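Local coordinates for purine nucleoside phosphorylase (Schistosoma mansoni, PDB 5KO5), which catalyses the reversible phosphorolysis of purine nucleosides such as inosine and guanosine, releasing the free base and ribose 1-phosphate, at the interface of chains A and B. Coordinates in Å, arbitrary orientation; residue numbers count along the deposited sequence, not the author numbering. Chains: chain A/B, Purine nucleoside phosphorylase.

Contact 1: the interface of chains A and B. Residues chain A 147, 149-150, 160, 162; chain B 90, 199-201.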
ATOM      1  N   ASN A 147      -1.176   0.760  -7.536  1.00  9.78           N
ATOM      2  CA  ASN A 147      -1.660   0.095  -8.743  1.00  8.96           C
ATOM      3  C   ASN A 147      -0.713   0.407  -9.899  1.00 10.00           C
ATOM      4  O   ASN A 147      -0.191   1.524 -10.017  1.00 10.97           O
ATOM      5  CB  ASN A 147      -3.064   0.631  -9.052  1.00 11.02           C
ATOM      6  CG  ASN A 147      -3.841  -0.212 -10.060  1.00 10.03           C
ATOM      7  OD1 ASN A 147      -3.487  -0.287 -11.249  1.00 11.81           O
ATOM      8  ND2 ASN A 147      -4.945  -0.806  -9.597  1.00 11.15           N
ATOM      9  N   LEU A 149      -1.415   1.076 -12.798  1.00 10.00           N
ATOM     10  CA  LEU A 149      -1.939   2.149 -13.639  1.00 11.34           C
ATOM     11  C   LEU A 149      -1.908   3.532 -12.988  1.00 10.58           C
ATOM     12  O   LEU A 149      -2.328   4.502 -13.638  1.00 11.15           O
ATOM     13  CB  LEU A 149      -3.369   1.815 -14.112  1.00 11.12           C
ATOM     14  CG  LEU A 149      -3.464   0.793 -15.247  1.00 10.38           C
ATOM     15  CD1 LEU A 149      -4.924   0.405 -15.459  1.00 12.34           C
ATOM     16  CD2 LEU A 149      -2.859   1.366 -16.543  1.00 13.83           C
ATOM     17  N   VAL A 150      -1.417   3.668 -11.749  1.00 10.42           N
ATOM     18  CA  VAL A 150      -1.296   5.008 -11.183  1.00 10.68           C
ATOM     19  C   VAL A 150      -0.383   5.843 -12.062  1.00 11.05           C
ATOM     20  O   VAL A 150       0.722   5.413 -12.424  1.00 12.80           O
ATOM     21  CB  VAL A 150      -0.784   4.941  -9.737  1.00 10.35           C
ATOM     22  CG1 VAL A 150      -0.383   6.349  -9.254  1.00 11.76           C
ATOM     23  CG2 VAL A 150      -1.840   4.382  -8.817  1.00 11.59           C
ATOM     24  N   ARG A 160      -9.439   5.336 -18.582  1.00 14.51           N
ATOM     25  CA  ARG A 160      -8.923   5.784 -17.292  1.00 12.37           C
ATOM     26  C   ARG A 160      -9.259   4.796 -16.177  1.00 11.69           C
ATOM     27  O   ARG A 160      -8.429   4.534 -15.295  1.00 12.01           O
ATOM     28  CB  ARG A 160      -9.484   7.180 -16.993  1.00 12.00           C
ATOM     29  CG  ARG A 160      -9.244   7.688 -15.562  1.00 14.13           C
ATOM     30  CD  ARG A 160      -7.803   8.187 -15.312  1.00 12.36           C
ATOM     31  NE  ARG A 160      -6.822   7.110 -15.189  1.00 10.77           N
ATOM     32  CZ  ARG A 160      -5.557   7.302 -14.847  1.00 11.00           C
ATOM     33  NH1 ARG A 160      -4.717   6.280 -14.772  1.00 11.41           N
ATOM     34  NH2 ARG A 160      -5.110   8.533 -14.637  1.00 11.93           N
ATOM     35  N   PRO A 162     -10.426   1.085 -15.797  1.00 12.44           N
ATOM     36  CA  PRO A 162     -10.819  -0.230 -16.322  1.00 14.66           C
ATOM     37  C   PRO A 162     -11.597  -1.026 -15.292  1.00 12.63           C
ATOM     38  O   PRO A 162     -11.314  -0.968 -14.092  1.00 13.87           O
ATOM     39  CB  PRO A 162      -9.488  -0.923 -16.621  1.00 17.08           C
ATOM     40  CG  PRO A 162      -8.429   0.090 -16.451  1.00 17.65           C
ATOM     41  CD  PRO A 162      -8.971   1.226 -15.651  1.00 13.41           C
TER
ATOM     42  N   TYR B  90      -4.757   8.715  -7.988  1.00 12.55           N
ATOM     43  CA  TYR B  90      -4.460   7.759  -9.054  1.00 12.79           C
ATOM     44  C   TYR B  90      -3.854   8.428 -10.277  1.00 13.06           C
ATOM     45  O   TYR B  90      -3.335   7.719 -11.142  1.00 13.33           O
ATOM     46  CB  TYR B  90      -5.688   6.916  -9.447  1.00 13.26           C
ATOM     47  CG  TYR B  90      -6.899   7.728  -9.848  1.00 13.76           C
ATOM     48  CD1 TYR B  90      -6.925   8.446 -11.040  1.00 14.24           C
ATOM     49  CD2 TYR B  90      -8.017   7.776  -9.032  1.00 14.16           C
ATOM     50  CE1 TYR B  90      -8.028   9.207 -11.394  1.00 15.23           C
ATOM     51  CE2 TYR B  90      -9.120   8.530  -9.380  1.00 14.76           C
ATOM     52  CZ  TYR B  90      -9.120   9.238 -10.563  1.00 15.23           C
ATOM     53  OH  TYR B  90     -10.218   9.994 -10.886  1.00 16.55           O
ATOM     54  N   GLY B 199      -6.907   2.958  -6.714  1.00  9.88           N
ATOM     55  CA  GLY B 199      -7.329   2.974  -8.110  1.00 11.52           C
ATOM     56  C   GLY B 199      -6.156   3.020  -9.082  1.00 10.05           C
ATOM     57  O   GLY B 199      -5.000   2.938  -8.675  1.00 11.07           O
ATOM     58  N   PRO B 200      -6.419   3.234 -10.373  1.00  9.51           N
ATOM     59  CA  PRO B 200      -7.700   3.655 -10.964  1.00 10.49           C
ATOM     60  C   PRO B 200      -8.537   2.504 -11.508  1.00 11.19           C
ATOM     61  O   PRO B 200      -9.595   2.763 -12.090  1.00 11.86           O
ATOM     62  CB  PRO B 200      -7.253   4.547 -12.119  1.00 10.26           C
ATOM     63  CG  PRO B 200      -5.956   3.869 -12.593  1.00 10.33           C
ATOM     64  CD  PRO B 200      -5.287   3.386 -11.312  1.00 10.65           C
ATOM     65  N   THR B 201      -8.096   1.257 -11.363  1.00 10.21           N
ATOM     66  CA  THR B 201      -8.990   0.157 -11.711  1.00 11.41           C
ATOM     67  C   THR B 201     -10.127   0.111 -10.705  1.00 11.17           C
ATOM     68  O   THR B 201      -9.919   0.292  -9.500  1.00 11.55           O
ATOM     69  CB  THR B 201      -8.271  -1.200 -11.704  1.00 11.73           C
ATOM     70  OG1 THR B 201      -7.633  -1.414 -10.439  1.00 10.98           O
ATOM     71  CG2 THR B 201      -7.222  -1.293 -12.817  1.00 12.98           C
TER
HETATM   72  O   HOH W   1      -6.790  -0.961  -7.309  1.00 16.32           O
HETATM   73  O   HOH W   2      -3.498   2.388  -6.509  1.00 19.96           O
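A:Asn147 turns its amide carbon anti to the backbone N (chi1 -165°), which carries the amide nitrogen ND2 across to the hydroxyl of B:Thr201; that residue in turn sets OG1 between its own backbone N and carbonyl carbon (chi1 55°), facing the amide. A:Asn147 ND2 donates to B:Thr201 OG1 over 2.9 Å, a bent bond with the hydroxyl tilted somewhat from the amide plane. The other end of the amide is tied within chain A: A:Leu149 N donates to A:Asn147 OD1 at 2.9 Å, in the carbonyl plane on a lone pair. Asparagine suits this place because one short, flat group can accept from its own loop and donate to the neighbour, and the internal bond helps fix which end of the amide faces chain B.

This is a mainly loop-to-loop patch of the subunit interface, in which A:147-150 and the A:160-162 stretch receive the B:199-201 loop. B:Pro200, which follows a cis peptide bond, presents its ring to chain A. B:Pro200 CG lies 3.6 Å from A:Leu149 CB. A:Arg160 crosses the proline at about a right angle, its NH1 3.5 Å from B:Pro200 CG. The compact ring meets both a leucine and an arginine, and being rigid probably has little freedom to lose on binding. Bends at chi2 and chi3 lead the A:Arg160 chain round to this position, and B:Tyr90 CD1 lies over one face of the guanidinium, toward its rim; the two planes stand steeply apart, so this is a ring edge against a face rather than a parallel stack. Beyond the proline, the methyl CG2 of B:Thr201 meets A:Leu149 CD1 at 3.9 Å, so threonine serves both a polar and an apolar neighbour.

Water fills in the polar contacts. One molecule lies near both A:Asn147 ND2 and B:Thr201 OG1; a second joins the backbones, 3.0 Å from A:Asn147 N and 2.7 Å from B:Gly199 O.

Contact 2: the interface of chains A and B. Residues chain A 137-139, 143; chain B 204, 206-207, 210.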
ATOM      1  N   HIS A 137      -8.676 -11.636  -8.382  1.00 14.54           N
ATOM      2  CA  HIS A 137      -7.533 -11.275  -7.552  1.00 13.11           C
ATOM      3  C   HIS A 137      -7.895 -10.276  -6.463  1.00 12.98           C
ATOM      4  O   HIS A 137      -8.920  -9.591  -6.525  1.00 13.30           O
ATOM      5  CB  HIS A 137      -6.336 -10.776  -8.374  1.00 12.85           C
ATOM      6  CG  HIS A 137      -6.545  -9.464  -9.074  1.00 12.07           C
ATOM      7  ND1 HIS A 137      -6.268  -9.298 -10.413  1.00 14.05           N
ATOM      8  CD2 HIS A 137      -6.938  -8.245  -8.618  1.00 13.32           C
ATOM      9  CE1 HIS A 137      -6.499  -8.046 -10.762  1.00 14.38           C
ATOM     10  NE2 HIS A 137      -6.902  -7.382  -9.689  1.00 12.89           N
ATOM     11  N   ILE A 138      -7.013 -10.199  -5.464  1.00 11.96           N
ATOM     12  CA  ILE A 138      -7.028  -9.128  -4.470  1.00 13.20           C
ATOM     13  C   ILE A 138      -5.694  -8.409  -4.584  1.00 12.58           C
ATOM     14  O   ILE A 138      -4.637  -8.981  -4.292  1.00 12.33           O
ATOM     15  CB  ILE A 138      -7.275  -9.637  -3.049  1.00 14.86           C
ATOM     16  CG1 ILE A 138      -8.652 -10.312  -2.998  1.00 18.66           C
ATOM     17  CG2 ILE A 138      -7.202  -8.466  -2.061  1.00 16.55           C
ATOM     18  CD1 ILE A 138      -9.029 -10.875  -1.660  1.00 23.61           C
ATOM     19  N   ASN A 139      -5.738  -7.174  -5.051  1.00 11.30           N
ATOM     20  CA  ASN A 139      -4.548  -6.414  -5.442  1.00 10.05           C
ATOM     21  C   ASN A 139      -4.209  -5.471  -4.297  1.00 11.60           C
ATOM     22  O   ASN A 139      -4.618  -4.313  -4.297  1.00 10.99           O
ATOM     23  CB  ASN A 139      -4.928  -5.645  -6.703  1.00 10.77           C
ATOM     24  CG  ASN A 139      -3.815  -4.803  -7.279  1.00 10.73           C
ATOM     25  OD1 ASN A 139      -2.660  -4.837  -6.846  1.00 11.66           O
ATOM     26  ND2 ASN A 139      -4.173  -4.016  -8.302  1.00 10.71           N
ATOM     27  N   LEU A 143      -5.052  -1.412  -4.025  1.00 10.58           N
ATOM     28  CA  LEU A 143      -5.812  -0.754  -2.971  1.00 10.66           C
ATOM     29  C   LEU A 143      -4.968   0.308  -2.287  1.00  9.99           C
ATOM     30  O   LEU A 143      -5.479   1.373  -1.909  1.00 11.81           O
ATOM     31  CB  LEU A 143      -6.301  -1.786  -1.955  1.00 11.68           C
ATOM     32  CG  LEU A 143      -7.290  -2.836  -2.477  1.00 12.68           C
ATOM     33  CD1 LEU A 143      -7.568  -3.832  -1.381  1.00 14.28           C
ATOM     34  CD2 LEU A 143      -8.591  -2.183  -2.921  1.00 16.30           C
TER
ATOM     35  N   SER B 204     -12.102  -4.964  -7.925  1.00 13.06           N
ATOM     36  CA  SER B 204     -12.377  -6.243  -8.559  1.00 13.22           C
ATOM     37  C   SER B 204     -13.480  -6.958  -7.785  1.00 15.21           C
ATOM     38  O   SER B 204     -13.712  -6.656  -6.609  1.00 14.19           O
ATOM     39  CB  SER B 204     -11.115  -7.100  -8.578  1.00 13.90           C
ATOM     40  OG  SER B 204     -10.853  -7.649  -7.293  1.00 13.94           O
ATOM     41  N   ASP B 206     -13.513  -9.762  -6.372  1.00 14.62           N
ATOM     42  CA  ASP B 206     -13.013 -10.365  -5.146  1.00 13.80           C
ATOM     43  C   ASP B 206     -12.538  -9.335  -4.138  1.00 13.93           C
ATOM     44  O   ASP B 206     -12.628  -9.586  -2.930  1.00 15.16           O
ATOM     45  CB  ASP B 206     -11.952 -11.401  -5.484  1.00 13.54           C
ATOM     46  CG  ASP B 206     -12.534 -12.520  -6.286  1.00 16.87           C
ATOM     47  OD1 ASP B 206     -13.342 -13.273  -5.707  1.00 18.96           O
ATOM     48  OD2 ASP B 206     -12.231 -12.623  -7.493  1.00 19.01           O
ATOM     49  N   GLU B 207     -12.046  -8.182  -4.599  1.00 13.77           N
ATOM     50  CA  GLU B 207     -11.809  -7.074  -3.678  1.00 12.91           C
ATOM     51  C   GLU B 207     -13.110  -6.604  -3.044  1.00 14.50           C
ATOM     52  O   GLU B 207     -13.163  -6.364  -1.830  1.00 14.30           O
ATOM     53  CB  GLU B 207     -11.104  -5.929  -4.404  1.00 12.59           C
ATOM     54  CG  GLU B 207      -9.663  -6.301  -4.763  1.00 13.34           C
ATOM     55  CD  GLU B 207      -9.078  -5.478  -5.881  1.00 13.41           C
ATOM     56  OE1 GLU B 207      -9.738  -4.550  -6.388  1.00 14.19           O
ATOM     57  OE2 GLU B 207      -7.936  -5.783  -6.275  1.00 12.78           O
ATOM     58  N   MET B 210     -14.043  -9.014  -0.366  1.00 16.26           N
ATOM     59  CA  MET B 210     -13.220  -8.797   0.814  1.00 16.38           C
ATOM     60  C   MET B 210     -13.721  -7.600   1.614  1.00 17.37           C
ATOM     61  O   MET B 210     -13.835  -7.666   2.845  1.00 19.04           O
ATOM     62  CB  MET B 210     -11.769  -8.584   0.396  1.00 16.52           C
ATOM     63  CG  MET B 210     -10.874  -8.280   1.573  1.00 19.68           C
ATOM     64  SD  MET B 210      -9.186  -7.922   1.080  1.00 21.29           S
ATOM     65  CE  MET B 210      -9.389  -6.346   0.295  1.00 26.34           C
TER
HETATM   66  O   HOH W   3      -7.134  -4.707  -8.686  1.00 11.52           O
HETATM   67  O   HOH W   4     -11.383 -10.393  -8.751  1.00 16.25           O
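B:Glu207 reaches from helix 205-213 of chain B to the end of strand 131-139 of chain A. Its CB leads to CG, anti to the carbonyl carbon (chi1 -70°), and B:Glu207 CG packs 3.9 Å from A:Ile138 CA. Beyond CG the chain is extended, so CD and its two oxygens arrive beside the strand. B:Glu207 OE2 accepts from the backbone A:Asn139 N at 2.9 Å, on the anti side and close to the carboxylate plane. The same oxygen lies at the edge of the A:His137 ring and takes part in a water bridge, the water standing 2.8 Å from B:Glu207 OE2 and also bonded to A:His137 NE2 and A:Asn139 ND2. OE1 turns back to its own chain, where B:Ser204 N donates to it from above the carboxylate plane. Glutamate is long enough to span the gap while its second oxygen anchors it at home; these N-H groups would tend to favour its charged form.

B:Ser204 is the N-cap: B:Ser204 OG accepts from B:Glu207 N at 3.0 Å, which with the bond to OE1 completes a reciprocal Ser-x-x-Glu capping box and fixes the glutamate that crosses to chain A. B:Ser204 OG also donates to A:His137 O at 2.8 Å. Another water gathers A:His137 N, B:Ser204 OG, B:Asp206 N and the B:Asp206 carboxylate.

One turn further along, the unbranched B:Met210 supplies the apolar part. B:Met210 SD rests 3.8 Å from A:Ile138 CG2, and a bend at chi3 (70°) directs the methyl toward A:Leu143, tip to tip, with B:Met210 CE 3.5 Å from A:Leu143 CD1.

Contact 1 and contact 2 belong to one junction between neighbouring subunits; the centres of their C-alpha atoms lie about 13 Å apart. They share no residue, but chain A runs from strand 131-139 through helix 140-143 into the loop of contact 1. Different segments meet from the two chains, and the whole interface is not an exact two-fold. Such an unlike pairing can be repeated round a ring, as suits the three-copy deposited assembly and the trimers typical of this family. B:Tyr202 and B:Glu203, which line the cytosine pocket, lie in sequence between B:199-201 and the B:204-210 stretch, so subunit pairing may help position that pocket.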